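Local coordinates for glutathione S-transferase delta (Bombyx mori, PDB 3VK9), which probably catalyses the conjugation of glutathione to electrophilic compounds, as a homodimeric delta-class glutathione transferase of the silkmoth, at residues A[56-60]-A[61-65]; A[68-71]-A[72-76]; A[84-88]-A[89-93]. All blocks are in the same frame, centred on the assembly; numbering follows the deposited sequence.

Contact 1. Residues A[56-60]-A[61-65]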
loop_
_atom_site.group_PDB
_atom_site.type_symbol
_atom_site.label_atom_id
_atom_site.label_comp_id
_atom_site.label_asym_id
_atom_site.label_seq_id
_atom_site.Cartn_x
_atom_site.Cartn_y
_atom_site.Cartn_z
ATOM N N THR A 56 -13.262 8.284 -4.058
ATOM C CA THR A 56 -13.621 7.314 -5.084
ATOM C C THR A 56 -13.655 8.026 -6.437
ATOM O O THR A 56 -14.406 8.993 -6.633
ATOM C CB THR A 56 -14.994 6.630 -4.808
ATOM O OG1 THR A 56 -15.015 6.091 -3.479
ATOM C CG2 THR A 56 -15.268 5.518 -5.807
ATOM N N LEU A 57 -12.831 7.541 -7.355
ATOM C CA LEU A 57 -12.738 8.081 -8.703
ATOM C C LEU A 57 -13.695 7.272 -9.593
ATOM O O LEU A 57 -13.638 6.049 -9.588
ATOM C CB LEU A 57 -11.290 7.915 -9.180
ATOM C CG LEU A 57 -10.784 8.529 -10.498
ATOM C CD1 LEU A 57 -11.153 7.714 -11.722
ATOM C CD2 LEU A 57 -11.229 9.968 -10.620
ATOM N N VAL A 58 -14.586 7.931 -10.330
ATOM C CA VAL A 58 -15.486 7.197 -11.227
ATOM C C VAL A 58 -15.326 7.679 -12.657
ATOM O O VAL A 58 -15.642 8.828 -12.992
ATOM C CB VAL A 58 -16.964 7.289 -10.807
ATOM C CG1 VAL A 58 -17.841 6.465 -11.753
ATOM C CG2 VAL A 58 -17.124 6.807 -9.378
ATOM N N ASP A 59 -14.829 6.779 -13.500
ATOM C CA ASP A 59 -14.454 7.115 -14.859
ATOM C C ASP A 59 -15.228 6.187 -15.795
ATOM O O ASP A 59 -14.743 5.123 -16.173
ATOM C CB ASP A 59 -12.943 6.952 -15.029
ATOM C CG ASP A 59 -12.453 7.424 -16.376
ATOM O OD1 ASP A 59 -13.293 7.836 -17.190
ATOM O OD2 ASP A 59 -11.230 7.370 -16.633
ATOM N N ASP A 60 -16.439 6.605 -16.152
ATOM C CA ASP A 60 -17.387 5.744 -16.846
ATOM C C ASP A 60 -17.610 4.442 -16.077
ATOM O O ASP A 60 -18.104 4.452 -14.946
ATOM C CB ASP A 60 -16.919 5.461 -18.274
ATOM C CG ASP A 60 -16.766 6.730 -19.094
ATOM O OD1 ASP A 60 -17.212 7.801 -18.620
ATOM O OD2 ASP A 60 -16.208 6.659 -20.212
ATOM N N GLY A 61 -17.238 3.324 -16.691
ATOM C CA GLY A 61 -17.441 2.026 -16.076
ATOM C C GLY A 61 -16.479 1.705 -14.942
ATOM O O GLY A 61 -16.681 0.728 -14.221
ATOM N N LEU A 62 -15.438 2.518 -14.774
ATOM C CA LEU A 62 -14.415 2.222 -13.776
ATOM C C LEU A 62 -14.566 3.029 -12.484
ATOM O O LEU A 62 -14.542 4.263 -12.478
ATOM C CB LEU A 62 -13.007 2.413 -14.341
ATOM C CG LEU A 62 -11.887 1.997 -13.378
ATOM C CD1 LEU A 62 -11.677 0.483 -13.399
ATOM C CD2 LEU A 62 -10.571 2.727 -13.654
ATOM N N SER A 63 -14.693 2.307 -11.384
ATOM C CA SER A 63 -14.642 2.916 -10.077
ATOM C C SER A 63 -13.388 2.409 -9.359
ATOM O O SER A 63 -13.198 1.199 -9.216
ATOM C CB SER A 63 -15.909 2.549 -9.295
ATOM O OG SER A 63 -15.812 2.958 -7.949
ATOM N N ILE A 64 -12.521 3.317 -8.918
ATOM C CA ILE A 64 -11.386 2.914 -8.078
ATOM C C ILE A 64 -11.195 3.871 -6.910
ATOM O O ILE A 64 -11.358 5.085 -7.061
ATOM C CB ILE A 64 -10.078 2.806 -8.872
ATOM C CG1 ILE A 64 -9.727 4.137 -9.513
ATOM C CG2 ILE A 64 -10.178 1.725 -9.946
ATOM C CD1 ILE A 64 -8.377 4.114 -10.171
ATOM N N TRP A 65 -10.848 3.331 -5.747
ATOM C CA TRP A 65 -10.869 4.139 -4.537
ATOM C C TRP A 65 -9.586 4.212 -3.691
ATOM O O TRP A 65 -9.540 4.944 -2.703
ATOM C CB TRP A 65 -12.062 3.755 -3.663
ATOM C CG TRP A 65 -12.147 2.300 -3.281
ATOM C CD1 TRP A 65 -11.615 1.710 -2.164
ATOM C CD2 TRP A 65 -12.833 1.256 -3.998
ATOM N NE1 TRP A 65 -11.923 0.374 -2.147
ATOM C CE2 TRP A 65 -12.666 0.068 -3.257
ATOM C CE3 TRP A 65 -13.557 1.213 -5.192
ATOM C CZ2 TRP A 65 -13.197 -1.144 -3.669
ATOM C CZ3 TRP A 65 -14.092 0.003 -5.599
ATOM C CH2 TRP A 65 -13.913 -1.159 -4.838
HETATM O O HOH W 1 -14.536 3.218 -18.065
#
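The carbonyl oxygen of D59 takes two hydrogen bonds at the end of a beta hairpin. L62 N reaches it at 3.0 Å from well above the carbonyl plane, and a water donates to the same D59 O at 2.7 Å while accepting a weak bond from G61 N. D59 to L62 form a type II' turn. D60 supplies its positive phi (54°), a conformation that costs a residue with a side chain more than it costs a glycine; G61 follows with an ordinary backbone shape. The ladder continues from the turn: D59 N gives L62 O a nearly straight bond of 2.7 Å, and the next hydrogen-bonded pair joins L57 N to I64 O at 2.9 Å and I64 N to L57 O at 3.0 Å. V58 and S63 form the non-hydrogen-bonded pair between them.

The two faces differ. L57, D59, L62 and I64 share one, where CG1 of I64, lodged between the backbone N and the carbonyl carbon (chi1 59°), lies 4.1 Å from L57 CB. These branched apolar chains suit this side because helix 67-78 covers it. On the other, the T56 methyl CG2 sits 3.4 Å from S63 OG, whose hydroxyl bonds to the L48 carbonyl, while T56 OG1 meets Y45 and N49. W65 lies beside T56 and turns its indole N-H to Q51.

D59 is the polar member of the apolar face. Its carboxylate OD2 is held by salt bridges to K77 and to K90 of the second subunit, and probably by the Y73 hydroxyl. The hairpin's end is thereby tied into the dimer interface, and two lysines round one buried acid are likely to keep it ionised.

Contact 2. Residues A[68-71]-A[72-76]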
loop_
_atom_site.group_PDB
_atom_site.type_symbol
_atom_site.label_atom_id
_atom_site.label_comp_id
_atom_site.label_asym_id
_atom_site.label_seq_id
_atom_site.Cartn_x
_atom_site.Cartn_y
_atom_site.Cartn_z
ATOM N N ARG A 68 -3.753 5.887 -3.945
ATOM C CA ARG A 68 -2.455 5.612 -4.565
ATOM C C ARG A 68 -2.541 4.900 -5.908
ATOM O O ARG A 68 -1.620 5.000 -6.706
ATOM C CB ARG A 68 -1.525 4.899 -3.571
ATOM C CG ARG A 68 -1.223 5.810 -2.367
ATOM C CD ARG A 68 -0.649 5.064 -1.176
ATOM N NE ARG A 68 -0.603 5.909 0.014
ATOM C CZ ARG A 68 -1.614 6.041 0.871
ATOM N NH1 ARG A 68 -2.762 5.387 0.668
ATOM N NH2 ARG A 68 -1.489 6.846 1.921
ATOM N N ALA A 69 -3.645 4.189 -6.156
ATOM C CA ALA A 69 -3.947 3.693 -7.501
ATOM C C ALA A 69 -4.552 4.785 -8.405
ATOM O O ALA A 69 -4.349 4.772 -9.622
ATOM C CB ALA A 69 -4.879 2.480 -7.440
ATOM N N ILE A 70 -5.319 5.704 -7.814
ATOM C CA ILE A 70 -5.944 6.779 -8.587
ATOM C C ILE A 70 -4.879 7.732 -9.151
ATOM O O ILE A 70 -4.933 8.133 -10.326
ATOM C CB ILE A 70 -6.922 7.608 -7.721
ATOM C CG1 ILE A 70 -8.142 6.782 -7.308
ATOM C CG2 ILE A 70 -7.315 8.915 -8.455
ATOM C CD1 ILE A 70 -9.026 7.435 -6.191
ATOM N N ILE A 71 -3.919 8.117 -8.315
ATOM C CA ILE A 71 -2.931 9.098 -8.754
ATOM C C ILE A 71 -2.035 8.540 -9.856
ATOM O O ILE A 71 -1.669 9.260 -10.783
ATOM C CB ILE A 71 -2.089 9.698 -7.579
ATOM C CG1 ILE A 71 -1.197 8.629 -6.937
ATOM C CG2 ILE A 71 -3.010 10.356 -6.542
ATOM C CD1 ILE A 71 -0.517 9.055 -5.633
ATOM N N THR A 72 -1.681 7.266 -9.773
ATOM C CA THR A 72 -0.877 6.694 -10.851
ATOM C C THR A 72 -1.764 6.495 -12.083
ATOM O O THR A 72 -1.304 6.686 -13.208
ATOM C CB THR A 72 -0.160 5.400 -10.450
ATOM O OG1 THR A 72 -1.119 4.386 -10.116
ATOM C CG2 THR A 72 0.785 5.638 -9.246
ATOM N N TYR A 73 -3.037 6.143 -11.873
ATOM C CA TYR A 73 -3.984 6.045 -12.993
ATOM C C TYR A 73 -4.139 7.353 -13.797
ATOM O O TYR A 73 -4.177 7.331 -15.021
ATOM C CB TYR A 73 -5.365 5.611 -12.509
ATOM C CG TYR A 73 -6.446 5.665 -13.583
ATOM C CD1 TYR A 73 -6.457 4.747 -14.639
ATOM C CD2 TYR A 73 -7.474 6.616 -13.531
ATOM C CE1 TYR A 73 -7.457 4.761 -15.610
ATOM C CE2 TYR A 73 -8.499 6.644 -14.526
ATOM C CZ TYR A 73 -8.472 5.713 -15.554
ATOM O OH TYR A 73 -9.448 5.704 -16.531
ATOM N N LEU A 74 -4.244 8.482 -13.098
ATOM C CA LEU A 74 -4.362 9.796 -13.741
ATOM C C LEU A 74 -3.182 10.115 -14.656
ATOM O O LEU A 74 -3.368 10.643 -15.759
ATOM C CB LEU A 74 -4.548 10.912 -12.694
ATOM C CG LEU A 74 -5.861 10.821 -11.898
ATOM C CD1 LEU A 74 -5.918 11.892 -10.816
ATOM C CD2 LEU A 74 -7.081 10.912 -12.815
ATOM N N VAL A 75 -1.971 9.795 -14.194
ATOM C CA VAL A 75 -0.785 9.974 -15.010
ATOM C C VAL A 75 -0.759 8.991 -16.182
ATOM O O VAL A 75 -0.513 9.404 -17.309
ATOM C CB VAL A 75 0.528 9.844 -14.184
ATOM C CG1 VAL A 75 1.721 10.066 -15.071
ATOM C CG2 VAL A 75 0.536 10.812 -13.022
ATOM N N ASN A 76 -1.018 7.706 -15.912
ATOM C CA ASN A 76 -0.973 6.661 -16.941
ATOM C C ASN A 76 -1.956 6.965 -18.053
ATOM O O ASN A 76 -1.679 6.724 -19.231
ATOM C CB ASN A 76 -1.293 5.262 -16.366
ATOM C CG ASN A 76 -0.196 4.725 -15.446
ATOM O OD1 ASN A 76 0.963 5.158 -15.510
ATOM N ND2 ASN A 76 -0.563 3.758 -14.584
HETATM O O HOH W 2 -0.560 2.905 -8.008
HETATM O O HOH W 3 -2.984 2.777 -11.505
#
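I70 and L74, one helical turn apart, lie side by side and point the same way, with methyl CG2 of I70 at 4.0 Å from CD1 of L74. This is the close-packed part of the helix. L74 N bonds to I70 O at 2.9 Å, and L74 CG comes within 3.2 Å of the same I70 O, so little space is left along that flank. Branched aliphatic residues suit it: I70 and L74 pack on helix 12-24, and I70 also meets the hairpin. The following backbone bond, V75 N to I71 O, is weak at 3.5 Å. One residue before L74, Y73 N bonds to A69 O at 2.9 Å, and the ring of Y73 carries its hydroxyl toward D59 OD2.

On the side of T72 direct packing gives way to two waters, though the setting is still buried. The T72 hydroxyl, turned back between the backbone N and the carbonyl carbon (chi1 63°), faces the preceding turn, where one water donates to both R68 O and T72 OG1, at 2.7 and 2.6 Å. A second water accepts from T72 OG1 at 2.8 Å and donates to A69 O. A threonine can serve both waters while its methyl stays against Y85.

D96 of the second subunit packs near A69 and T72. Such a helix, buried between the sheet, the helical domain and the partner subunit, is typical of the last helix of the thioredoxin-like domain in glutathione transferases.

Contact 3. Residues A[84-88]-A[89-93]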
loop_
_atom_site.group_PDB
_atom_site.type_symbol
_atom_site.label_atom_id
_atom_site.label_comp_id
_atom_site.label_asym_id
_atom_site.label_seq_id
_atom_site.Cartn_x
_atom_site.Cartn_y
_atom_site.Cartn_z
ATOM N N LEU A 84 6.162 13.063 -13.392
ATOM C CA LEU A 84 5.407 12.770 -12.175
ATOM C C LEU A 84 5.270 11.275 -11.912
ATOM O O LEU A 84 4.981 10.879 -10.795
ATOM C CB LEU A 84 4.005 13.365 -12.235
ATOM C CG LEU A 84 3.857 14.875 -12.227
ATOM C CD1 LEU A 84 2.503 15.231 -12.829
ATOM C CD2 LEU A 84 3.999 15.420 -10.808
ATOM N N TYR A 85 5.424 10.455 -12.947
ATOM C CA TYR A 85 5.361 9.001 -12.777
ATOM C C TYR A 85 6.131 8.357 -13.923
ATOM O O TYR A 85 5.540 7.807 -14.852
ATOM C CB TYR A 85 3.900 8.512 -12.723
ATOM C CG TYR A 85 3.727 7.089 -12.221
ATOM C CD1 TYR A 85 4.346 6.658 -11.040
ATOM C CD2 TYR A 85 2.915 6.179 -12.902
ATOM C CE1 TYR A 85 4.187 5.361 -10.570
ATOM C CE2 TYR A 85 2.742 4.872 -12.433
ATOM C CZ TYR A 85 3.381 4.476 -11.271
ATOM O OH TYR A 85 3.215 3.189 -10.809
ATOM N N PRO A 86 7.468 8.475 -13.884
ATOM C CA PRO A 86 8.318 8.102 -15.023
ATOM C C PRO A 86 8.153 6.627 -15.405
ATOM O O PRO A 86 7.976 5.786 -14.523
ATOM C CB PRO A 86 9.739 8.388 -14.509
ATOM C CG PRO A 86 9.616 8.368 -13.021
ATOM C CD PRO A 86 8.261 8.945 -12.734
ATOM N N GLU A 87 8.208 6.338 -16.703
ATOM C CA GLU A 87 8.071 4.974 -17.221
ATOM C C GLU A 87 9.313 4.087 -17.033
ATOM O O GLU A 87 9.210 2.846 -17.027
ATOM C CB GLU A 87 7.713 5.019 -18.704
ATOM C CG GLU A 87 6.352 5.636 -18.997
ATOM C CD GLU A 87 6.022 5.618 -20.475
ATOM O OE1 GLU A 87 6.676 6.360 -21.242
ATOM O OE2 GLU A 87 5.123 4.845 -20.867
ATOM N N ASP A 88 10.491 4.696 -16.919
ATOM C CA ASP A 88 11.676 3.888 -16.680
ATOM C C ASP A 88 11.429 3.000 -15.468
ATOM O O ASP A 88 11.095 3.498 -14.399
ATOM C CB ASP A 88 12.911 4.735 -16.413
ATOM C CG ASP A 88 14.098 3.887 -15.992
ATOM O OD1 ASP A 88 14.733 3.287 -16.872
ATOM O OD2 ASP A 88 14.384 3.801 -14.784
ATOM N N PRO A 89 11.608 1.684 -15.634
ATOM C CA PRO A 89 11.332 0.728 -14.548
ATOM C C PRO A 89 12.021 1.059 -13.214
ATOM O O PRO A 89 11.332 1.116 -12.197
ATOM C CB PRO A 89 11.830 -0.601 -15.115
ATOM C CG PRO A 89 11.603 -0.451 -16.582
ATOM C CD PRO A 89 11.951 0.996 -16.894
ATOM N N LYS A 90 13.332 1.271 -13.207
ATOM C CA LYS A 90 14.006 1.617 -11.958
ATOM C C LYS A 90 13.424 2.887 -11.361
ATOM O O LYS A 90 13.099 2.926 -10.177
ATOM C CB LYS A 90 15.525 1.762 -12.125
ATOM C CG LYS A 90 16.253 0.456 -12.364
ATOM C CD LYS A 90 17.764 0.648 -12.269
ATOM C CE LYS A 90 18.526 -0.434 -13.036
ATOM N NZ LYS A 90 18.229 -1.799 -12.550
ATOM N N ALA A 91 13.266 3.915 -12.189
ATOM C CA ALA A 91 12.691 5.170 -11.707
ATOM C C ALA A 91 11.263 4.961 -11.196
ATOM O O ALA A 91 10.872 5.514 -10.174
ATOM C CB ALA A 91 12.741 6.242 -12.809
ATOM N N ARG A 92 10.480 4.146 -11.895
ATOM C CA ARG A 92 9.097 3.924 -11.468
ATOM C C ARG A 92 9.023 3.113 -10.172
ATOM O O ARG A 92 8.188 3.374 -9.308
ATOM C CB ARG A 92 8.277 3.211 -12.559
ATOM C CG ARG A 92 6.839 2.963 -12.139
ATOM C CD ARG A 92 5.915 2.806 -13.335
ATOM N NE ARG A 92 5.850 4.005 -14.171
ATOM C CZ ARG A 92 4.886 4.220 -15.064
ATOM N NH1 ARG A 92 3.914 3.334 -15.215
ATOM N NH2 ARG A 92 4.875 5.322 -15.788
ATOM N N ALA A 93 9.882 2.110 -10.063
ATOM C CA ALA A 93 9.931 1.263 -8.878
ATOM C C ALA A 93 10.204 2.098 -7.619
ATOM O O ALA A 93 9.664 1.827 -6.554
ATOM C CB ALA A 93 10.994 0.190 -9.051
HETATM O O HOH W 4 2.929 1.288 -13.674
HETATM O O HOH W 5 15.277 0.696 -15.552
#
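Residues 84-88 form an irregular loop that turns at D88 into the first coil of helix 89-119, where D88 O accepts the backbone N of R92 at 2.7 Å. P89 suits the first helical position: its ring fixes phi, and a residue there has no need of an N-H for the helix ladder. D88 is the N-cap. Its OD2 takes the A91 N-H at 2.8 Å, on the anti side of the carboxylate and almost straight, while a water links D88 OD1 to K90 N. P86 CG rests on A91 CB at 3.8 Å.

The rest of the contact belongs to R92, which folds back over the loop. With CG anti to the backbone N (chi1 180°) and a bend at chi3, the chain lays its guanidinium flat on one face of the Y85 ring, centres 3.9 Å apart and planes at 20°, an off-centre cation-pi stack; CD adds a CH-pi contact over the same ring. NE gives P86 O a bond of 2.8 Å at the guanidinium edge. NH2 reaches Y85 O at 2.7 Å, more bent and tilted from the plane, and NH1 gives a water 2.7 Å away its hydrogen. A leucine here would probably leave the Y85 and P86 carbonyls without these donors and the tyrosine face without its cation, freeing the loop to shift against the helix.

The Y85 hydroxyl bonds to D96, and K90 reaches D59 and Y73 of the second subunit. The arginine's charge is met by carbonyl dipoles, a water and an aromatic face; the E87 carboxylate is near but not in contact, pairs with K80, and is likely to add only a longer-range attraction. The acid at D88 is likely to be stabilised by the positive end of the helix.

Overall arrangement
Along the chain the three contacts come strictly in series, none nested in or crossing another. Contact 1 closes the hairpin that ends the four-stranded sheet of the thioredoxin-like domain; contact 2 follows almost at once, within helix 67-78, which packs against the apolar face of that hairpin, so the first two touch directly through I70 and Y73. In the connection that follows, contact 3 folds 84-88 onto the start of helix 89-119, the first helix of the helical domain, and Y85 and R92 lean on T72, V75 and N76 of contact 2. Contacts 1 and 3 do not touch, their nearest atoms about 11 Å apart. All three reach the second subunit.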